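Local coordinates for protein YiiM (Escherichia coli, PDB 1O65) that is of unestablished function but, as a MOSC-domain protein, may bind molybdenum and act as an oxidoreductase on nitrogenous compounds, at residues A[75-80]-A[94-99]; A[108-113]-A[123-128]; A[115-120]-A[171-176]. All coordinates share one frame; numbering follows the deposited sequence.

Contact 1: residues A[75-80]-A[94-99]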
loop_
_atom_site.group_PDB
_atom_site.type_symbol
_atom_site.label_atom_id
_atom_site.label_comp_id
_atom_site.label_asym_id
_atom_site.label_seq_id
_atom_site.Cartn_x
_atom_site.Cartn_y
_atom_site.Cartn_z
ATOM N N GLU A 75 9.694 -3.819 -8.182
ATOM C CA GLU A 75 11.073 -3.396 -7.902
ATOM C C GLU A 75 11.589 -3.966 -6.575
ATOM O O GLU A 75 12.744 -4.405 -6.504
ATOM C CB GLU A 75 11.169 -1.874 -7.859
ATOM C CG GLU A 75 10.967 -1.117 -9.144
ATOM C CD GLU A 75 9.564 -0.872 -9.635
ATOM O OE1 GLU A 75 8.582 -1.505 -9.178
ATOM O OE2 GLU A 75 9.404 -0.015 -10.565
ATOM N N HIS A 76 10.769 -4.093 -5.519
ATOM C CA HIS A 76 11.251 -4.563 -4.239
ATOM C C HIS A 76 11.664 -6.015 -4.201
ATOM O O HIS A 76 12.387 -6.398 -3.273
ATOM C CB HIS A 76 10.263 -4.295 -3.095
ATOM C CG HIS A 76 9.842 -2.873 -2.950
ATOM N ND1 HIS A 76 10.668 -1.819 -3.266
ATOM C CD2 HIS A 76 8.678 -2.335 -2.521
ATOM C CE1 HIS A 76 10.017 -0.685 -3.082
ATOM N NE2 HIS A 76 8.808 -0.981 -2.604
ATOM N N TYR A 77 11.183 -6.866 -5.090
ATOM C CA TYR A 77 11.594 -8.270 -5.114
ATOM C C TYR A 77 13.073 -8.371 -5.472
ATOM O O TYR A 77 13.794 -9.232 -4.938
ATOM C CB TYR A 77 10.725 -9.101 -6.073
ATOM C CG TYR A 77 9.309 -9.278 -5.544
ATOM C CD1 TYR A 77 9.100 -9.765 -4.265
ATOM C CD2 TYR A 77 8.196 -8.887 -6.295
ATOM C CE1 TYR A 77 7.821 -9.933 -3.771
ATOM C CE2 TYR A 77 6.916 -9.029 -5.798
ATOM C CZ TYR A 77 6.734 -9.558 -4.534
ATOM O OH TYR A 77 5.480 -9.714 -4.016
ATOM N N LEU A 78 13.538 -7.524 -6.396
ATOM C CA LEU A 78 14.972 -7.499 -6.710
ATOM C C LEU A 78 15.752 -7.286 -5.405
ATOM O O LEU A 78 16.656 -8.049 -5.057
ATOM C CB LEU A 78 15.302 -6.353 -7.666
ATOM C CG LEU A 78 14.648 -6.441 -9.055
ATOM C CD1 LEU A 78 14.881 -5.137 -9.822
ATOM C CD2 LEU A 78 15.210 -7.636 -9.824
ATOM N N TYR A 79 15.396 -6.237 -4.657
ATOM C CA TYR A 79 16.056 -5.988 -3.388
ATOM C C TYR A 79 15.964 -7.183 -2.443
ATOM O O TYR A 79 16.965 -7.580 -1.831
ATOM C CB TYR A 79 15.489 -4.732 -2.722
ATOM C CG TYR A 79 16.060 -4.507 -1.327
ATOM C CD1 TYR A 79 17.238 -3.819 -1.128
ATOM C CD2 TYR A 79 15.401 -5.003 -0.217
ATOM C CE1 TYR A 79 17.746 -3.637 0.147
ATOM C CE2 TYR A 79 15.888 -4.807 1.054
ATOM C CZ TYR A 79 17.064 -4.136 1.237
ATOM O OH TYR A 79 17.551 -3.962 2.517
ATOM N N TRP A 80 14.792 -7.791 -2.263
ATOM C CA TRP A 80 14.702 -8.910 -1.323
ATOM C C TRP A 80 15.482 -10.122 -1.784
ATOM O O TRP A 80 16.199 -10.721 -0.964
ATOM C CB TRP A 80 13.262 -9.265 -0.980
ATOM C CG TRP A 80 12.516 -8.142 -0.318
ATOM C CD1 TRP A 80 11.373 -7.564 -0.760
ATOM C CD2 TRP A 80 12.882 -7.454 0.894
ATOM N NE1 TRP A 80 11.008 -6.548 0.089
ATOM C CE2 TRP A 80 11.906 -6.467 1.119
ATOM C CE3 TRP A 80 13.923 -7.580 1.812
ATOM C CZ2 TRP A 80 11.938 -5.610 2.229
ATOM C CZ3 TRP A 80 13.949 -6.750 2.923
ATOM C CH2 TRP A 80 12.966 -5.759 3.127
ATOM N N PRO A 94 2.578 -12.934 -5.960
ATOM C CA PRO A 94 2.243 -11.910 -4.986
ATOM C C PRO A 94 2.584 -12.326 -3.570
ATOM O O PRO A 94 1.755 -12.232 -2.645
ATOM C CB PRO A 94 0.724 -11.816 -5.166
ATOM C CG PRO A 94 0.340 -13.265 -5.339
ATOM C CD PRO A 94 1.441 -13.876 -6.149
ATOM N N ALA A 95 3.856 -12.647 -3.326
ATOM C CA ALA A 95 4.293 -13.110 -2.021
ATOM C C ALA A 95 3.907 -12.173 -0.888
ATOM O O ALA A 95 3.673 -12.616 0.235
ATOM C CB ALA A 95 5.795 -13.343 -1.989
ATOM N N PHE A 96 3.844 -10.866 -1.132
ATOM C CA PHE A 96 3.489 -9.938 -0.056
ATOM C C PHE A 96 1.997 -9.756 0.107
ATOM O O PHE A 96 1.599 -8.879 0.884
ATOM C CB PHE A 96 4.204 -8.586 -0.267
ATOM C CG PHE A 96 5.646 -8.637 0.183
ATOM C CD1 PHE A 96 5.986 -8.406 1.503
ATOM C CD2 PHE A 96 6.653 -8.964 -0.708
ATOM C CE1 PHE A 96 7.303 -8.477 1.919
ATOM C CE2 PHE A 96 7.976 -9.038 -0.304
ATOM C CZ PHE A 96 8.303 -8.793 1.009
ATOM N N GLY A 97 1.164 -10.532 -0.560
ATOM C CA GLY A 97 -0.280 -10.429 -0.433
ATOM C C GLY A 97 -0.916 -9.376 -1.338
ATOM O O GLY A 97 -2.137 -9.169 -1.296
ATOM N N GLU A 98 -0.180 -8.775 -2.259
ATOM C CA GLU A 98 -0.725 -7.748 -3.116
ATOM C C GLU A 98 -1.784 -8.199 -4.101
ATOM O O GLU A 98 -1.847 -9.319 -4.603
ATOM C CB GLU A 98 0.415 -7.065 -3.900
ATOM C CG GLU A 98 1.101 -7.960 -4.909
ATOM C CD GLU A 98 2.344 -8.604 -4.324
ATOM O OE1 GLU A 98 2.295 -9.006 -3.146
ATOM O OE2 GLU A 98 3.375 -8.703 -5.019
ATOM N N ASN A 99 -2.673 -7.254 -4.424
ATOM C CA ASN A 99 -3.666 -7.487 -5.473
ATOM C C ASN A 99 -3.111 -6.929 -6.790
ATOM O O ASN A 99 -3.378 -7.475 -7.850
ATOM C CB ASN A 99 -4.975 -6.768 -5.190
ATOM C CG ASN A 99 -5.567 -7.139 -3.848
ATOM O OD1 ASN A 99 -5.695 -6.261 -2.979
ATOM N ND2 ASN A 99 -5.931 -8.413 -3.709
#
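The rings of Tyr77 and Phe96 meet rim to rim, neither lying over the other's face: Tyr77 CE1 comes to 3.4 Å from Phe96 CD2, near the plane of the Phe96 ring, and the two planes are turned 35° apart. Further along the same rim, CE2 and CZ of Phe96 reach the pyrrole side of Trp80, with CZ 3.6 Å from Trp80 NE1; this approach is oblique, the two side chains crossing at about a right angle. Tyr79 CD2, from the same helix, lies over the rim of one indole face. At the phenol edge of Tyr77 stands the carboxylate of Glu98. The two side chains reach toward each other tip to tip, and Tyr77 OH donates to Glu98 OE2 at 2.5 Å. The acceptor uses its syn lone pair, and ring and carboxylate lie nearly coplanar, 16° apart. Glu98 gets there by folding back: CG sits between its backbone N and carbonyl carbon (chi1 67°) and the chain bends again at chi2. The bond gives a buried carboxylate a hydroxyl partner and is likely to fix the direction of the hydroxyl. Residues 94-97 form a type I beta turn, closed by Gly97 N to Pro94 O at 2.8 Å and entered through a cis peptide before Pro94; it presents Phe96 and the Ala95 methyl to the helix. Tyr77, Trp80 and Phe96 thus make an aromatic cluster. Tyr72 of strand 69-73 extends it, stacking on Phe96 and bonding Trp80 NE1 through its hydroxyl. Helix 144-151 packs on Trp80 through Ile144 and Leu147 and on Phe96 through Met148, so the turn leading into strand 100-102 packs its Phe96 against helices 75-83 and 144-151 and strand 69-73.

Contact 2: residues A[108-113]-A[123-128]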
loop_
_atom_site.group_PDB
_atom_site.type_symbol
_atom_site.label_atom_id
_atom_site.label_comp_id
_atom_site.label_asym_id
_atom_site.label_seq_id
_atom_site.Cartn_x
_atom_site.Cartn_y
_atom_site.Cartn_z
ATOM N N SER A 108 8.350 6.437 -3.442
ATOM C CA SER A 108 8.829 7.775 -3.722
ATOM C C SER A 108 8.147 8.465 -4.879
ATOM O O SER A 108 8.392 9.677 -5.002
ATOM C CB SER A 108 10.358 7.830 -3.872
ATOM O OG SER A 108 10.844 6.789 -4.698
ATOM N N ASN A 109 7.383 7.828 -5.747
ATOM C CA ASN A 109 6.711 8.612 -6.791
ATOM C C ASN A 109 5.190 8.407 -6.727
ATOM O O ASN A 109 4.469 8.750 -7.671
ATOM C CB ASN A 109 7.271 8.369 -8.180
ATOM C CG ASN A 109 6.970 7.014 -8.734
ATOM O OD1 ASN A 109 6.750 6.094 -7.932
ATOM N ND2 ASN A 109 6.935 6.830 -10.057
ATOM N N VAL A 110 4.712 7.727 -5.690
ATOM C CA VAL A 110 3.265 7.585 -5.494
ATOM C C VAL A 110 2.881 8.498 -4.322
ATOM O O VAL A 110 3.516 8.435 -3.268
ATOM C CB VAL A 110 2.842 6.136 -5.282
ATOM C CG1 VAL A 110 1.410 5.985 -4.792
ATOM C CG2 VAL A 110 2.958 5.389 -6.621
ATOM N N TYR A 111 1.926 9.394 -4.531
ATOM C CA TYR A 111 1.541 10.319 -3.472
ATOM C C TYR A 111 0.239 9.931 -2.777
ATOM O O TYR A 111 -0.682 9.359 -3.379
ATOM C CB TYR A 111 1.415 11.733 -4.060
ATOM C CG TYR A 111 2.746 12.384 -4.414
ATOM C CD1 TYR A 111 3.503 11.885 -5.467
ATOM C CD2 TYR A 111 3.252 13.466 -3.701
ATOM C CE1 TYR A 111 4.702 12.442 -5.820
ATOM C CE2 TYR A 111 4.473 14.030 -4.056
ATOM C CZ TYR A 111 5.193 13.509 -5.111
ATOM O OH TYR A 111 6.412 14.028 -5.474
ATOM N N MET A 112 0.141 10.294 -1.497
ATOM C CA MET A 112 -1.081 10.043 -0.717
ATOM C C MET A 112 -2.230 10.786 -1.388
ATOM O O MET A 112 -2.033 11.947 -1.731
ATOM C CB MET A 112 -0.913 10.616 0.687
ATOM C CG MET A 112 0.235 9.983 1.471
ATOM S SD MET A 112 -0.027 8.224 1.793
ATOM C CE MET A 112 -1.487 8.314 2.803
ATOM N N GLY A 113 -3.372 10.159 -1.575
ATOM C CA GLY A 113 -4.515 10.776 -2.215
ATOM C C GLY A 113 -4.474 10.582 -3.731
ATOM O O GLY A 113 -5.412 11.035 -4.394
ATOM N N ILE A 123 -9.790 4.589 -8.074
ATOM C CA ILE A 123 -9.184 4.180 -6.821
ATOM C C ILE A 123 -8.298 5.312 -6.287
ATOM O O ILE A 123 -7.831 6.136 -7.091
ATOM C CB ILE A 123 -8.370 2.881 -6.966
ATOM C CG1 ILE A 123 -7.169 3.054 -7.875
ATOM C CG2 ILE A 123 -9.298 1.761 -7.456
ATOM C CD1 ILE A 123 -6.224 1.867 -7.980
ATOM N N GLN A 124 -8.156 5.351 -4.962
ATOM C CA GLN A 124 -7.371 6.374 -4.321
ATOM C C GLN A 124 -6.408 5.810 -3.275
ATOM O O GLN A 124 -6.802 5.029 -2.425
ATOM C CB GLN A 124 -8.278 7.426 -3.667
ATOM C CG GLN A 124 -7.460 8.551 -2.983
ATOM C CD GLN A 124 -8.367 9.686 -2.558
ATOM O OE1 GLN A 124 -9.338 9.476 -1.832
ATOM N NE2 GLN A 124 -8.065 10.901 -2.972
ATOM N N VAL A 125 -5.166 6.281 -3.318
ATOM C CA VAL A 125 -4.144 5.808 -2.357
ATOM C C VAL A 125 -4.543 6.300 -0.975
ATOM O O VAL A 125 -4.741 7.497 -0.794
ATOM C CB VAL A 125 -2.735 6.272 -2.727
ATOM C CG1 VAL A 125 -1.717 5.850 -1.677
ATOM C CG2 VAL A 125 -2.358 5.722 -4.100
ATOM N N SER A 126 -4.701 5.383 -0.026
ATOM C CA SER A 126 -5.203 5.787 1.294
ATOM C C SER A 126 -4.180 5.692 2.394
ATOM O O SER A 126 -4.284 6.368 3.419
ATOM C CB SER A 126 -6.416 4.885 1.614
ATOM O OG SER A 126 -5.903 3.585 1.911
ATOM N N GLN A 127 -3.143 4.870 2.225
ATOM C CA GLN A 127 -2.101 4.750 3.247
ATOM C C GLN A 127 -0.992 3.812 2.776
ATOM O O GLN A 127 -1.203 2.988 1.879
ATOM C CB GLN A 127 -2.683 4.137 4.543
ATOM C CG GLN A 127 -3.224 2.719 4.334
ATOM C CD GLN A 127 -3.550 2.029 5.656
ATOM O OE1 GLN A 127 -4.536 2.309 6.334
ATOM N NE2 GLN A 127 -2.662 1.128 6.082
ATOM N N PRO A 128 0.177 3.954 3.386
ATOM C CA PRO A 128 1.279 3.014 3.115
ATOM C C PRO A 128 0.862 1.686 3.721
ATOM O O PRO A 128 -0.059 1.706 4.555
ATOM C CB PRO A 128 2.476 3.619 3.796
ATOM C CG PRO A 128 2.102 5.003 4.198
ATOM C CD PRO A 128 0.598 5.069 4.240
#
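Val125 packs against the loop 108-113, its CG2 meeting Val110 CG1 at 3.8 Å while its CB lies beside the carbonyl oxygen of Tyr111. This is the dense, buried side. Met112 adds to it although its CB leaves the strand: with CG beside the backbone N (chi1 -61°) and two further bends in the same sense, the chain curls back, setting CE 3.5 Å from Ser126 O and 3.6 Å from Gln127 CA. The Met112 and Pro128 side chains cross at about a right angle, SD to CD 4.0 Å. Ala186 of helix 183-191 touches both Met112 and Pro128. Around the outer parts of Gln124 and Tyr111 the contact is looser and partly exposed. The Tyr111 side chain points away from the strand and touches Arg177 and Thr182, leaving its carbonyl to face Val125. Between the two parts, buried Gly113 supplies the polar link: its N donates to Val125 O at 3.1 Å, and its O accepts from Gln124 NE2 at 3.0 Å. The second bond is nearly straight, 165° at the hydrogen, and lies in the Gln124 amide plane, yet it meets the glycine carbonyl from the side and tilted out of its plane. An alanine in place of Gln124 would probably leave Gly113 O without this side-chain donor and open a gap beside the glycine. At Gly113 phi is 89°, where a side chain would be jammed against the preceding carbonyl. The chemistry is divided: valines and a curled methionine fill the interior, while one glycine, donating through its N and accepting through its O, ties the loop's end to the strand.

Contact 3: residues A[115-120]-A[171-176]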
loop_
_atom_site.group_PDB
_atom_site.type_symbol
_atom_site.label_atom_id
_atom_site.label_comp_id
_atom_site.label_asym_id
_atom_site.label_seq_id
_atom_site.Cartn_x
_atom_site.Cartn_y
_atom_site.Cartn_z
ATOM N N ILE A 115 -5.295 9.586 -7.223
ATOM C CA ILE A 115 -6.494 8.945 -7.740
ATOM C C ILE A 115 -6.151 8.420 -9.142
ATOM O O ILE A 115 -5.692 9.174 -9.999
ATOM C CB ILE A 115 -7.705 9.858 -7.810
ATOM C CG1 ILE A 115 -8.117 10.329 -6.408
ATOM C CG2 ILE A 115 -8.893 9.167 -8.504
ATOM C CD1 ILE A 115 -9.044 11.533 -6.437
ATOM N N PHE A 116 -6.366 7.125 -9.309
ATOM C CA PHE A 116 -6.098 6.456 -10.557
ATOM C C PHE A 116 -7.412 5.922 -11.164
ATOM O O PHE A 116 -8.294 5.469 -10.438
ATOM C CB PHE A 116 -5.140 5.290 -10.391
ATOM C CG PHE A 116 -3.721 5.529 -10.028
ATOM C CD1 PHE A 116 -3.387 5.808 -8.698
ATOM C CD2 PHE A 116 -2.696 5.453 -10.946
ATOM C CE1 PHE A 116 -2.068 5.993 -8.321
ATOM C CE2 PHE A 116 -1.361 5.640 -10.591
ATOM C CZ PHE A 116 -1.050 5.918 -9.278
ATOM N N ARG A 117 -7.515 6.052 -12.477
ATOM C CA ARG A 117 -8.615 5.476 -13.221
ATOM C C ARG A 117 -8.097 4.074 -13.644
ATOM O O ARG A 117 -6.922 4.016 -14.023
ATOM C CB ARG A 117 -9.039 6.243 -14.468
ATOM C CG ARG A 117 -10.181 5.542 -15.216
ATOM C CD ARG A 117 -10.764 6.398 -16.331
ATOM N NE ARG A 117 -9.757 6.759 -17.314
ATOM C CZ ARG A 117 -9.778 7.838 -18.090
ATOM N NH1 ARG A 117 -10.770 8.707 -18.021
ATOM N NH2 ARG A 117 -8.768 8.050 -18.943
ATOM N N TRP A 118 -8.909 3.068 -13.435
ATOM C CA TRP A 118 -8.598 1.687 -13.759
ATOM C C TRP A 118 -9.844 1.035 -14.375
ATOM O O TRP A 118 -10.800 0.696 -13.679
ATOM C CB TRP A 118 -8.137 0.898 -12.521
ATOM C CG TRP A 118 -7.659 -0.495 -12.810
ATOM C CD1 TRP A 118 -7.083 -0.940 -13.974
ATOM C CD2 TRP A 118 -7.645 -1.622 -11.919
ATOM N NE1 TRP A 118 -6.740 -2.259 -13.873
ATOM C CE2 TRP A 118 -7.099 -2.709 -12.627
ATOM C CE3 TRP A 118 -8.080 -1.824 -10.608
ATOM C CZ2 TRP A 118 -6.952 -3.984 -12.063
ATOM C CZ3 TRP A 118 -7.946 -3.091 -10.053
ATOM C CH2 TRP A 118 -7.371 -4.145 -10.765
ATOM N N GLY A 119 -9.841 1.009 -15.715
ATOM C CA GLY A 119 -10.965 0.454 -16.464
ATOM C C GLY A 119 -12.194 1.297 -16.112
ATOM O O GLY A 119 -12.174 2.507 -16.343
ATOM N N GLU A 120 -13.207 0.683 -15.505
ATOM C CA GLU A 120 -14.391 1.485 -15.165
ATOM C C GLU A 120 -14.303 2.007 -13.731
ATOM O O GLU A 120 -15.239 2.656 -13.303
ATOM C CB GLU A 120 -15.663 0.627 -15.242
ATOM C CG GLU A 120 -15.641 -0.358 -16.398
ATOM C CD GLU A 120 -16.092 0.328 -17.681
ATOM O OE1 GLU A 120 -15.387 1.249 -18.134
ATOM O OE2 GLU A 120 -17.158 -0.117 -18.161
ATOM N N PRO A 171 -4.673 -0.658 -17.849
ATOM C CA PRO A 171 -3.617 -0.080 -17.061
ATOM C C PRO A 171 -4.096 0.915 -16.007
ATOM O O PRO A 171 -5.204 1.442 -16.096
ATOM C CB PRO A 171 -2.803 0.717 -18.100
ATOM C CG PRO A 171 -3.825 1.146 -19.097
ATOM C CD PRO A 171 -4.801 -0.012 -19.180
ATOM N N LEU A 172 -3.288 1.104 -14.952
ATOM C CA LEU A 172 -3.598 2.137 -13.962
ATOM C C LEU A 172 -3.250 3.494 -14.593
ATOM O O LEU A 172 -2.164 3.643 -15.148
ATOM C CB LEU A 172 -2.764 2.007 -12.685
ATOM C CG LEU A 172 -2.811 0.657 -11.983
ATOM C CD1 LEU A 172 -1.919 0.681 -10.745
ATOM C CD2 LEU A 172 -4.252 0.298 -11.616
ATOM N N GLU A 173 -4.180 4.427 -14.551
ATOM C CA GLU A 173 -3.932 5.749 -15.137
ATOM C C GLU A 173 -4.061 6.823 -14.059
ATOM O O GLU A 173 -5.146 7.059 -13.512
ATOM C CB GLU A 173 -4.913 6.049 -16.261
ATOM C CG GLU A 173 -5.179 4.934 -17.263
ATOM C CD GLU A 173 -6.485 5.120 -18.010
ATOM O OE1 GLU A 173 -6.539 6.005 -18.882
ATOM O OE2 GLU A 173 -7.489 4.434 -17.722
ATOM N N LEU A 174 -2.959 7.517 -13.800
ATOM C CA LEU A 174 -3.014 8.572 -12.787
ATOM C C LEU A 174 -3.840 9.727 -13.325
ATOM O O LEU A 174 -3.517 10.282 -14.373
ATOM C CB LEU A 174 -1.591 8.983 -12.391
ATOM C CG LEU A 174 -1.538 10.181 -11.422
ATOM C CD1 LEU A 174 -1.818 9.710 -10.002
ATOM C CD2 LEU A 174 -0.214 10.923 -11.550
ATOM N N VAL A 175 -4.856 10.162 -12.589
ATOM C CA VAL A 175 -5.718 11.249 -13.061
ATOM C C VAL A 175 -5.684 12.454 -12.169
ATOM O O VAL A 175 -5.833 13.584 -12.663
ATOM C CB VAL A 175 -7.151 10.758 -13.340
ATOM C CG1 VAL A 175 -7.709 9.894 -12.210
ATOM C CG2 VAL A 175 -8.077 11.949 -13.531
ATOM N N SER A 176 -5.542 12.278 -10.845
ATOM C CA SER A 176 -5.434 13.440 -9.967
ATOM C C SER A 176 -4.324 13.279 -8.921
ATOM O O SER A 176 -4.150 12.226 -8.306
ATOM C CB SER A 176 -6.752 13.758 -9.269
ATOM O OG SER A 176 -7.796 14.064 -10.196
HETATM O O HOH W 1 -7.721 1.826 -17.340
#
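Arg117 and Glu173 reach one another through different torsions: Arg117 leaves with CG anti to its backbone N (chi1 178°) and bends at chi3, whereas Glu173 CG lies beside its own N (chi1 -45°) and the chain then runs extended. The arginine grips side-on, NH2 to OE1 at 3.0 Å and NE to OE2 at 3.3 Å. Both oxygens lie in the guanidinium plane but are approached from above the carboxylate plane, the two groups being 47° apart. OE2 also accepts from a water, 2.6 Å away, which bridges Gly119 N and Pro171 O. Beneath this pair, Arg117 N to Glu173 O and Glu173 N to Arg117 O, each 2.8 Å, complete the hydrogen-bonded backbone ring. Phe116, Trp118, Leu172 and Leu174 occupy the other, buried face of the sheet. There Leu174 CD1 lies over the Phe116 ring, 4.0 Å from its centroid, and Leu172 CD2 over the Trp118 pyrrole ring, 3.8 Å from its centroid, both CH-pi contacts. Val17 and Val19 of strand 14-21 also touch Trp118. At the far end Ile115 O accepts from two donors, Val175 N at 2.9 Å and Ser176 N, and Ile115 N returns a bond to Ser176 O. With Val175 and Ser176 both opposite Ile115, this is a classic beta bulge in an antiparallel strand pair of the MOSC-domain sheet.

In the fold
The three contacts lie in the MOSC domain, contact 1 on helix 75-83 and contacts 2 and 3 on adjoining strands of the large mixed sheet. Contact 1 closes first along the chain, before contact 2 opens; contacts 2 and 3 then interlock, their segments alternating. Contacts 2 and 3 have centres about 12 Å apart and touch: strands 115-118 and 121-128 are sheet neighbours, probably bonded from Phe116 N to Ile123 O. Contact 1 lies about 17 Å from contact 2 and 22 Å from contact 3, centre to centre, without touching either. Strand 100-102, which follows 94-99, belongs to the same sheet, so the loop of contact 1 leads directly into the sheet that carries the other two.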